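Local coordinates for Mgp-operon protein 3 (Mycoplasma pneumoniae, PDB 6RJ1) that probably serves as a surface adhesin of this pathogen, helping it attach to host cells, perhaps by binding sugars on their surface, at residues 777-783 and 800-806; 130-136 and 483-489; 510-516 and 527-531. All blocks are in the same frame, centred on the assembly; numbering follows the deposited sequence.

Contact 1: 777-783 and 800-806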
loop_
_atom_site.group_PDB
_atom_site.type_symbol
_atom_site.label_atom_id
_atom_site.label_comp_id
_atom_site.label_asym_id
_atom_site.label_seq_id
_atom_site.Cartn_x
_atom_site.Cartn_y
_atom_site.Cartn_z
ATOM N N ASN A 777 -7.543 -0.740 -5.184
ATOM C CA ASN A 777 -6.400 -1.098 -6.005
ATOM C C ASN A 777 -5.286 -1.692 -5.147
ATOM O O ASN A 777 -5.221 -1.446 -3.945
ATOM C CB ASN A 777 -5.920 0.061 -6.874
ATOM C CG ASN A 777 -5.304 -0.399 -8.176
ATOM O OD1 ASN A 777 -5.038 -1.580 -8.401
ATOM N ND2 ASN A 777 -5.054 0.526 -9.070
ATOM N N PHE A 778 -4.448 -2.515 -5.763
ATOM C CA PHE A 778 -3.355 -3.204 -5.093
ATOM C C PHE A 778 -2.158 -3.243 -6.036
ATOM O O PHE A 778 -2.330 -3.405 -7.234
ATOM C CB PHE A 778 -3.838 -4.611 -4.692
ATOM C CG PHE A 778 -2.790 -5.643 -4.365
ATOM C CD1 PHE A 778 -2.254 -5.731 -3.089
ATOM C CD2 PHE A 778 -2.393 -6.574 -5.311
ATOM C CE1 PHE A 778 -1.312 -6.709 -2.776
ATOM C CE2 PHE A 778 -1.448 -7.550 -4.994
ATOM C CZ PHE A 778 -0.915 -7.609 -3.728
ATOM N N GLY A 779 -0.969 -3.072 -5.485
ATOM C CA GLY A 779 0.274 -3.074 -6.242
ATOM C C GLY A 779 1.291 -4.007 -5.635
ATOM O O GLY A 779 1.475 -4.011 -4.421
ATOM N N THR A 780 1.956 -4.804 -6.478
ATOM C CA THR A 780 2.927 -5.806 -6.045
ATOM C C THR A 780 4.048 -6.022 -7.069
ATOM O O THR A 780 3.876 -5.747 -8.259
ATOM C CB THR A 780 2.177 -7.138 -5.717
ATOM O OG1 THR A 780 3.051 -8.058 -5.063
ATOM C CG2 THR A 780 1.565 -7.803 -6.952
ATOM N N GLY A 781 5.158 -6.558 -6.581
ATOM C CA GLY A 781 6.303 -6.974 -7.374
ATOM C C GLY A 781 7.093 -5.900 -8.072
ATOM O O GLY A 781 7.350 -6.031 -9.269
ATOM N N LEU A 782 7.544 -4.868 -7.341
ATOM C CA LEU A 782 8.383 -3.861 -7.981
ATOM C C LEU A 782 9.766 -4.458 -8.279
ATOM O O LEU A 782 10.404 -5.019 -7.382
ATOM C CB LEU A 782 8.515 -2.559 -7.178
ATOM C CG LEU A 782 9.359 -1.503 -7.886
ATOM C CD1 LEU A 782 8.512 -0.519 -8.638
ATOM C CD2 LEU A 782 10.297 -0.838 -6.960
ATOM N N LYS A 783 10.188 -4.388 -9.554
ATOM C CA LYS A 783 11.487 -4.872 -9.994
ATOM C C LYS A 783 12.064 -3.926 -11.019
ATOM O O LYS A 783 11.412 -3.605 -12.015
ATOM C CB LYS A 783 11.386 -6.279 -10.593
ATOM C CG LYS A 783 12.265 -7.309 -9.912
ATOM C CD LYS A 783 13.730 -7.237 -10.287
ATOM C CE LYS A 783 14.479 -8.447 -9.774
ATOM N NZ LYS A 783 14.430 -8.576 -8.280
ATOM N N SER A 800 14.342 0.959 -16.130
ATOM C CA SER A 800 12.957 1.113 -15.734
ATOM C C SER A 800 12.617 0.135 -14.642
ATOM O O SER A 800 13.299 -0.866 -14.474
ATOM C CB SER A 800 12.041 0.876 -16.932
ATOM O OG SER A 800 12.260 1.853 -17.936
ATOM N N ALA A 801 11.560 0.420 -13.904
ATOM C CA ALA A 801 11.052 -0.473 -12.876
ATOM C C ALA A 801 9.636 -0.808 -13.261
ATOM O O ALA A 801 8.919 0.043 -13.794
ATOM C CB ALA A 801 11.077 0.198 -11.520
ATOM N N VAL A 802 9.245 -2.058 -13.063
ATOM C CA VAL A 802 7.875 -2.441 -13.381
ATOM C C VAL A 802 7.211 -3.039 -12.158
ATOM O O VAL A 802 7.895 -3.516 -11.250
ATOM C CB VAL A 802 7.688 -3.318 -14.659
ATOM C CG1 VAL A 802 8.261 -2.652 -15.913
ATOM C CG2 VAL A 802 8.241 -4.721 -14.471
ATOM N N LEU A 803 5.884 -2.990 -12.129
ATOM C CA LEU A 803 5.067 -3.568 -11.062
ATOM C C LEU A 803 3.687 -3.928 -11.593
ATOM O O LEU A 803 3.208 -3.340 -12.575
ATOM C CB LEU A 803 4.975 -2.663 -9.811
ATOM C CG LEU A 803 4.152 -1.390 -9.930
ATOM C CD1 LEU A 803 3.259 -1.212 -8.730
ATOM C CD2 LEU A 803 5.032 -0.187 -10.170
ATOM N N LEU A 804 3.062 -4.906 -10.947
ATOM C CA LEU A 804 1.736 -5.371 -11.314
ATOM C C LEU A 804 0.712 -4.761 -10.377
ATOM O O LEU A 804 0.931 -4.692 -9.157
ATOM C CB LEU A 804 1.703 -6.909 -11.254
ATOM C CG LEU A 804 1.795 -7.692 -12.584
ATOM C CD1 LEU A 804 2.855 -7.136 -13.536
ATOM C CD2 LEU A 804 2.073 -9.144 -12.325
ATOM N N VAL A 805 -0.375 -4.256 -10.961
ATOM C CA VAL A 805 -1.528 -3.670 -10.265
ATOM C C VAL A 805 -2.798 -4.366 -10.761
ATOM O O VAL A 805 -2.735 -5.143 -11.720
ATOM C CB VAL A 805 -1.623 -2.121 -10.371
ATOM C CG1 VAL A 805 -0.489 -1.441 -9.610
ATOM C CG2 VAL A 805 -1.691 -1.646 -11.822
ATOM N N ARG A 806 -3.949 -4.090 -10.130
ATOM C CA ARG A 806 -5.206 -4.683 -10.564
ATOM C C ARG A 806 -5.570 -4.154 -11.943
ATOM O O ARG A 806 -5.697 -2.936 -12.132
ATOM C CB ARG A 806 -6.329 -4.409 -9.563
ATOM C CG ARG A 806 -6.058 -4.960 -8.177
ATOM C CD ARG A 806 -7.287 -4.867 -7.306
ATOM N NE ARG A 806 -8.298 -5.861 -7.670
ATOM C CZ ARG A 806 -9.487 -5.964 -7.096
ATOM N NH1 ARG A 806 -9.849 -5.115 -6.147
ATOM N NH2 ARG A 806 -10.330 -6.912 -7.475
#
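The Asn-777 amide lies against the stem of Arg-806, not its guanidinium: the two side chains run past each other in opposite directions, the flat groups turned 57° apart and not in contact. The Phe-778 ring makes an edge-to-face contact with Phe-771. Asn-777 OD1 takes the backbone N of Arg-806 at 3.2 Å, within the carbonyl plane of the amide. A second donor, Phe-778 N, reaches the same OD1 at 2.9 Å but is tilted from that plane. Two N-H groups therefore grip one oxygen, and ND2 is held by the carbonyl of Leu-733, which together fix the amide's rotation. The Arg-806 stem passes alongside, with CB 3.3 Å from Asn-777 OD1, before its head pairs with Asp-769 and the carbonyls of Leu-776 and Asn-773.

Further along, the strands are antiparallel. Thr-780 and Leu-804 form a hydrogen-bonded pair, N to O at 2.9 Å in both directions, and Lys-783 and Val-802 form the next. The register slips by one between them: Gly-781 and Leu-782 stand opposite the single residue Leu-803. This is a beta bulge, with Gly-781 at a positive phi of 67°. Leu-782, whose CG lies trans to its amide N (chi1 -178°), brings CD1 against both Leu-803 CD2, at 3.8 Å, and Ala-801 CB, at 3.9 Å.

The two faces have different covers. Leu-782 and Ala-801 touch Val-551 of strand 549-563, whereas Val-802 and Leu-804 touch Tyr-865 of strand 862-868. A bulged hairpin pair continued by strand 808-815 and enclosed between two other sheets is consistent with a blade of the beta-propeller to which this adhesin family is related.

Contact 2: 130-136 and 483-489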
loop_
_atom_site.group_PDB
_atom_site.type_symbol
_atom_site.label_atom_id
_atom_site.label_comp_id
_atom_site.label_asym_id
_atom_site.label_seq_id
_atom_site.Cartn_x
_atom_site.Cartn_y
_atom_site.Cartn_z
ATOM N N ARG A 130 26.957 -11.575 10.426
ATOM C CA ARG A 130 26.332 -10.774 11.476
ATOM C C ARG A 130 24.836 -10.546 11.261
ATOM O O ARG A 130 24.314 -10.814 10.177
ATOM C CB ARG A 130 27.074 -9.421 11.633
ATOM C CG ARG A 130 27.156 -8.561 10.362
ATOM C CD ARG A 130 27.926 -7.274 10.576
ATOM N NE ARG A 130 27.285 -6.427 11.586
ATOM C CZ ARG A 130 27.897 -5.949 12.666
ATOM N NH1 ARG A 130 27.230 -5.211 13.539
ATOM N NH2 ARG A 130 29.184 -6.204 12.879
ATOM N N LYS A 131 24.155 -10.050 12.310
ATOM C CA LYS A 131 22.732 -9.696 12.301
ATOM C C LYS A 131 22.520 -8.262 12.781
ATOM O O LYS A 131 23.187 -7.818 13.719
ATOM C CB LYS A 131 21.853 -10.715 13.061
ATOM C CG LYS A 131 22.163 -10.922 14.544
ATOM C CD LYS A 131 21.180 -11.911 15.171
ATOM C CE LYS A 131 21.166 -11.870 16.682
ATOM N NZ LYS A 131 22.250 -12.693 17.278
ATOM N N ILE A 132 21.639 -7.523 12.093
ATOM C CA ILE A 132 21.308 -6.132 12.416
ATOM C C ILE A 132 19.853 -6.100 12.885
ATOM O O ILE A 132 18.944 -6.464 12.128
ATOM C CB ILE A 132 21.584 -5.149 11.225
ATOM C CG1 ILE A 132 23.039 -5.257 10.706
ATOM C CG2 ILE A 132 21.240 -3.696 11.587
ATOM C CD1 ILE A 132 23.172 -5.887 9.369
ATOM N N LYS A 133 19.643 -5.691 14.142
ATOM C CA LYS A 133 18.324 -5.596 14.757
ATOM C C LYS A 133 17.536 -4.432 14.164
ATOM O O LYS A 133 18.083 -3.353 13.933
ATOM C CB LYS A 133 18.481 -5.417 16.268
ATOM C CG LYS A 133 17.303 -5.880 17.097
ATOM C CD LYS A 133 17.713 -5.799 18.541
ATOM C CE LYS A 133 16.653 -6.252 19.495
ATOM N NZ LYS A 133 15.741 -5.139 19.855
ATOM N N LEU A 134 16.249 -4.656 13.907
ATOM C CA LEU A 134 15.383 -3.623 13.358
ATOM C C LEU A 134 14.603 -3.032 14.513
ATOM O O LEU A 134 13.531 -3.511 14.870
ATOM C CB LEU A 134 14.467 -4.181 12.258
ATOM C CG LEU A 134 15.153 -4.811 11.041
ATOM C CD1 LEU A 134 14.132 -5.390 10.104
ATOM C CD2 LEU A 134 16.062 -3.811 10.312
ATOM N N ALA A 135 15.201 -2.033 15.151
ATOM C CA ALA A 135 14.629 -1.356 16.300
ATOM C C ALA A 135 13.411 -0.504 15.943
ATOM O O ALA A 135 13.338 0.062 14.848
ATOM C CB ALA A 135 15.686 -0.502 16.967
ATOM N N LEU A 136 12.451 -0.430 16.882
ATOM C CA LEU A 136 11.228 0.355 16.800
ATOM C C LEU A 136 11.572 1.833 16.480
ATOM O O LEU A 136 12.607 2.322 16.955
ATOM C CB LEU A 136 10.538 0.321 18.180
ATOM C CG LEU A 136 9.317 -0.580 18.442
ATOM C CD1 LEU A 136 8.592 -1.010 17.200
ATOM C CD2 LEU A 136 9.644 -1.694 19.373
ATOM N N GLU A 483 25.298 -1.848 7.568
ATOM C CA GLU A 483 25.720 -3.248 7.631
ATOM C C GLU A 483 26.574 -3.456 8.900
ATOM O O GLU A 483 26.404 -4.444 9.613
ATOM C CB GLU A 483 26.529 -3.579 6.371
ATOM C CG GLU A 483 26.635 -5.059 6.061
ATOM C CD GLU A 483 27.478 -5.410 4.849
ATOM O OE1 GLU A 483 27.729 -6.620 4.644
ATOM O OE2 GLU A 483 27.893 -4.486 4.109
ATOM N N ASP A 484 27.442 -2.477 9.191
ATOM C CA ASP A 484 28.353 -2.413 10.328
ATOM C C ASP A 484 27.645 -2.278 11.689
ATOM O O ASP A 484 28.237 -2.659 12.704
ATOM C CB ASP A 484 29.321 -1.231 10.129
ATOM C CG ASP A 484 28.618 0.097 9.865
ATOM O OD1 ASP A 484 27.970 0.229 8.796
ATOM O OD2 ASP A 484 28.712 1.003 10.728
ATOM N N GLN A 485 26.418 -1.688 11.718
ATOM C CA GLN A 485 25.624 -1.447 12.937
ATOM C C GLN A 485 25.107 -2.735 13.594
ATOM O O GLN A 485 24.954 -3.750 12.920
ATOM C CB GLN A 485 24.432 -0.517 12.637
ATOM C CG GLN A 485 24.788 0.958 12.433
ATOM C CD GLN A 485 23.571 1.872 12.381
ATOM O OE1 GLN A 485 22.519 1.549 11.801
ATOM N NE2 GLN A 485 23.696 3.055 12.977
ATOM N N GLU A 486 24.835 -2.686 14.911
ATOM C CA GLU A 486 24.292 -3.806 15.691
ATOM C C GLU A 486 22.765 -3.788 15.613
ATOM O O GLU A 486 22.121 -4.836 15.694
ATOM C CB GLU A 486 24.723 -3.700 17.165
ATOM C CG GLU A 486 26.140 -4.175 17.451
ATOM C CD GLU A 486 26.279 -5.638 17.823
ATOM O OE1 GLU A 486 26.135 -6.502 16.927
ATOM O OE2 GLU A 486 26.557 -5.922 19.009
ATOM N N SER A 487 22.195 -2.579 15.494
ATOM C CA SER A 487 20.763 -2.311 15.412
ATOM C C SER A 487 20.524 -0.961 14.717
ATOM O O SER A 487 21.471 -0.209 14.477
ATOM C CB SER A 487 20.130 -2.334 16.807
ATOM O OG SER A 487 19.656 -1.074 17.258
ATOM N N GLY A 488 19.264 -0.676 14.412
ATOM C CA GLY A 488 18.867 0.570 13.778
ATOM C C GLY A 488 17.391 0.838 13.926
ATOM O O GLY A 488 16.576 -0.052 13.674
ATOM N N LYS A 489 17.041 2.062 14.357
ATOM C CA LYS A 489 15.657 2.514 14.531
ATOM C C LYS A 489 15.065 2.815 13.167
ATOM O O LYS A 489 15.805 3.159 12.233
ATOM C CB LYS A 489 15.588 3.780 15.397
ATOM C CG LYS A 489 15.910 3.568 16.866
ATOM C CD LYS A 489 16.145 4.894 17.563
ATOM C CE LYS A 489 16.546 4.683 18.997
ATOM N NZ LYS A 489 16.596 5.957 19.750
#
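Lys-133 lies beside Ser-487 where strands 130-135 and 487-489 run parallel, their axes inclined by 21° and 4.5 Å apart at closest approach. The ladder has the staggered pattern of a parallel pair: Lys-133 N donates to Glu-486 O at 3.0 Å and an almost straight 176°, while Lys-133 O accepts from Gly-488 N, also at 3.0 Å. One residue thus reaches to both sides of Ser-487. A weak bond from Ala-135 N to Gly-488 O continues the row.

Among the side chains, CB of Lys-133 and CB of Ser-487 lie 3.5 Å apart on one face, and the lysine then leads off to a salt bridge with Asp-110. Ile-132 points to the other face and lays CG1 against the carbonyl of Gln-485, at 3.3 Å from its O. Arg-130 is folded over the approach to strand 487-489. With CG placed between backbone N and carbonyl carbon (chi1 57°) and a bend at chi3, its guanidinium arrives among the carbonyls of 483-485. Gln-485 O lies at its edge, 2.8 Å from NH1, in a bond that is weak; Asp-484 O lies over one face. Glu-486 OE1 adds a long salt bridge, 3.8 Å from NH1 and well out of the guanidinium plane, so any attraction is probably electrostatic alone.

Residues 483-486 lead from strand 477-482 into strand 487-492, and the Glu-483 carboxylate is held by Lys-52 and Tyr-460. In the eight-stranded mixed sheet this is the one parallel pairing: it joins the antiparallel strands 40-48 to 125-135 with the antiparallel group 457-461 to 487-492, and Trp-479 of strand 477-482 donates to the carbonyl of Ala-135.

Contact 3: 510-516 and 527-531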
loop_
_atom_site.group_PDB
_atom_site.type_symbol
_atom_site.label_atom_id
_atom_site.label_comp_id
_atom_site.label_asym_id
_atom_site.label_seq_id
_atom_site.Cartn_x
_atom_site.Cartn_y
_atom_site.Cartn_z
ATOM N N GLU A 510 -2.177 16.477 2.233
ATOM C CA GLU A 510 -1.939 17.091 3.541
ATOM C C GLU A 510 -3.141 17.813 4.125
ATOM O O GLU A 510 -3.302 17.800 5.345
ATOM C CB GLU A 510 -0.721 18.017 3.503
ATOM C CG GLU A 510 0.610 17.274 3.447
ATOM C CD GLU A 510 1.861 18.134 3.496
ATOM O OE1 GLU A 510 1.764 19.364 3.270
ATOM O OE2 GLU A 510 2.947 17.571 3.760
ATOM N N ASN A 511 -3.974 18.448 3.286
ATOM C CA ASN A 511 -5.148 19.170 3.778
ATOM C C ASN A 511 -6.209 18.228 4.316
ATOM O O ASN A 511 -6.924 18.577 5.251
ATOM C CB ASN A 511 -5.718 20.129 2.726
ATOM C CG ASN A 511 -4.832 21.310 2.444
ATOM O OD1 ASN A 511 -3.806 21.533 3.109
ATOM N ND2 ASN A 511 -5.194 22.088 1.432
ATOM N N GLN A 512 -6.280 17.019 3.762
ATOM C CA GLN A 512 -7.248 16.031 4.211
ATOM C C GLN A 512 -6.757 15.267 5.453
ATOM O O GLN A 512 -7.548 14.544 6.050
ATOM C CB GLN A 512 -7.672 15.099 3.061
ATOM C CG GLN A 512 -9.161 14.803 3.101
ATOM C CD GLN A 512 -9.721 14.280 1.810
ATOM O OE1 GLN A 512 -10.273 13.180 1.762
ATOM N NE2 GLN A 512 -9.634 15.072 0.746
ATOM N N LEU A 513 -5.481 15.479 5.881
ATOM C CA LEU A 513 -4.903 14.818 7.055
ATOM C C LEU A 513 -5.589 15.232 8.338
ATOM O O LEU A 513 -5.648 14.453 9.285
ATOM C CB LEU A 513 -3.380 15.040 7.166
ATOM C CG LEU A 513 -2.461 14.329 6.146
ATOM C CD1 LEU A 513 -1.034 14.823 6.266
ATOM C CD2 LEU A 513 -2.465 12.820 6.330
ATOM N N GLY A 514 -6.105 16.453 8.366
ATOM C CA GLY A 514 -6.799 16.980 9.530
ATOM C C GLY A 514 -6.967 18.480 9.519
ATOM O O GLY A 514 -6.667 19.146 8.523
ATOM N N PHE A 515 -7.438 19.010 10.649
ATOM C CA PHE A 515 -7.700 20.429 10.842
ATOM C C PHE A 515 -6.538 21.180 11.494
ATOM O O PHE A 515 -5.991 20.763 12.519
ATOM C CB PHE A 515 -9.006 20.622 11.630
ATOM C CG PHE A 515 -9.376 22.045 11.960
ATOM C CD1 PHE A 515 -10.008 22.854 11.020
ATOM C CD2 PHE A 515 -9.128 22.567 13.225
ATOM C CE1 PHE A 515 -10.360 24.168 11.329
ATOM C CE2 PHE A 515 -9.482 23.886 13.535
ATOM C CZ PHE A 515 -10.108 24.671 12.589
ATOM N N LYS A 516 -6.209 22.321 10.901
ATOM C CA LYS A 516 -5.171 23.222 11.368
ATOM C C LYS A 516 -5.678 24.669 11.239
ATOM O O LYS A 516 -6.227 25.049 10.195
ATOM C CB LYS A 516 -3.882 23.004 10.561
ATOM C CG LYS A 516 -2.672 23.690 11.150
ATOM C CD LYS A 516 -1.425 23.408 10.326
ATOM C CE LYS A 516 -0.173 23.605 11.156
ATOM N NZ LYS A 516 0.105 25.032 11.468
ATOM N N ASN A 527 -4.498 15.494 15.160
ATOM C CA ASN A 527 -4.258 15.088 13.757
ATOM C C ASN A 527 -2.880 15.502 13.217
ATOM O O ASN A 527 -2.336 16.524 13.656
ATOM C CB ASN A 527 -5.347 15.632 12.839
ATOM C CG ASN A 527 -5.309 17.135 12.669
ATOM O OD1 ASN A 527 -4.478 17.687 11.937
ATOM N ND2 ASN A 527 -6.218 17.830 13.322
ATOM N N LEU A 528 -2.354 14.742 12.231
ATOM C CA LEU A 528 -1.047 14.960 11.606
ATOM C C LEU A 528 -0.800 16.367 11.047
ATOM O O LEU A 528 0.326 16.863 11.174
ATOM C CB LEU A 528 -0.786 13.929 10.510
ATOM C CG LEU A 528 -0.578 12.487 10.973
ATOM C CD1 LEU A 528 -1.192 11.528 10.009
ATOM C CD2 LEU A 528 0.873 12.171 11.202
ATOM N N LYS A 529 -1.819 17.010 10.427
ATOM C CA LYS A 529 -1.644 18.358 9.860
ATOM C C LYS A 529 -1.325 19.398 10.932
ATOM O O LYS A 529 -0.399 20.206 10.755
ATOM C CB LYS A 529 -2.843 18.796 9.008
ATOM C CG LYS A 529 -2.473 19.872 7.998
ATOM C CD LYS A 529 -3.674 20.602 7.461
ATOM C CE LYS A 529 -3.244 21.646 6.475
ATOM N NZ LYS A 529 -4.397 22.409 5.946
ATOM N N ALA A 530 -2.070 19.349 12.054
ATOM C CA ALA A 530 -1.904 20.239 13.205
ATOM C C ALA A 530 -0.527 20.058 13.846
ATOM O O ALA A 530 0.006 21.015 14.412
ATOM C CB ALA A 530 -2.992 19.966 14.230
ATOM N N GLN A 531 0.055 18.837 13.743
ATOM C CA GLN A 531 1.372 18.518 14.312
ATOM C C GLN A 531 2.534 18.800 13.341
ATOM O O GLN A 531 3.703 18.625 13.702
ATOM C CB GLN A 531 1.411 17.070 14.838
ATOM C CG GLN A 531 0.235 16.683 15.742
ATOM C CD GLN A 531 -0.026 17.648 16.870
ATOM O OE1 GLN A 531 0.855 17.950 17.677
ATOM N NE2 GLN A 531 -1.251 18.156 16.943
HETATM O O HOH W 1 -7.222 21.128 6.496
#
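A chi1 of 69°, which tucks CG over its own backbone, flanked by N and C, brings the Asn-527 amide to Phe-515, toward the turn at Gly-514. ND2 donates to Phe-515 O at 3.0 Å, with that oxygen in the plane of the amide, and also bonds to the carbonyl of Ile-650. Lys-529 takes a different course: chi1 of -157° and an extended chain carry it along the backbone of 510-514. Its CG lies 3.5 Å from Glu-510 O and its CD equally far from Gly-514 O.

At the other end of the Asn-527 amide, OD1 accepts from Ala-530 N at 2.9 Å, three residues on, which defines an Asx motif at the start of the helically shaped 528-530. The partner chain leaves helical geometry at Gly-514, with positive phi, soon after helix 503-511.

Lys-529 NZ reaches Asn-511 OD1 at 3.0 Å from above the amide plane, 60° out of it. A water bridges this ammonium group to the carbonyl O of Asn-511. Leu-513 CD2 approaches Leu-528 CD1 at 4.1 Å, while Lys-516 lays CD against Lys-529 O at 3.4 Å.

Overall arrangement
The three contacts are well separated, with centres about 29 Å (contacts 1 and 2), 30 Å (1 and 3) and 33 Å (2 and 3) apart; no pair touches, and nearest atoms stay about 16 to 18 Å distant. Contact 1 lies nearest the centre of the chain, at about 11 Å. Along the sequence they come in series: contact 2 closes before contact 3 opens, and contact 3 closes before contact 1 opens. Contacts 1 and 2 belong to different sheets; contact 3 lies in the connection from helix 503-511 to strand 538-546. Contact 2 spans 346 intervening residues, tying distant parts of the chain into one sheet, while contacts 1 and 3 close local loops of this probably propeller-based adhesin.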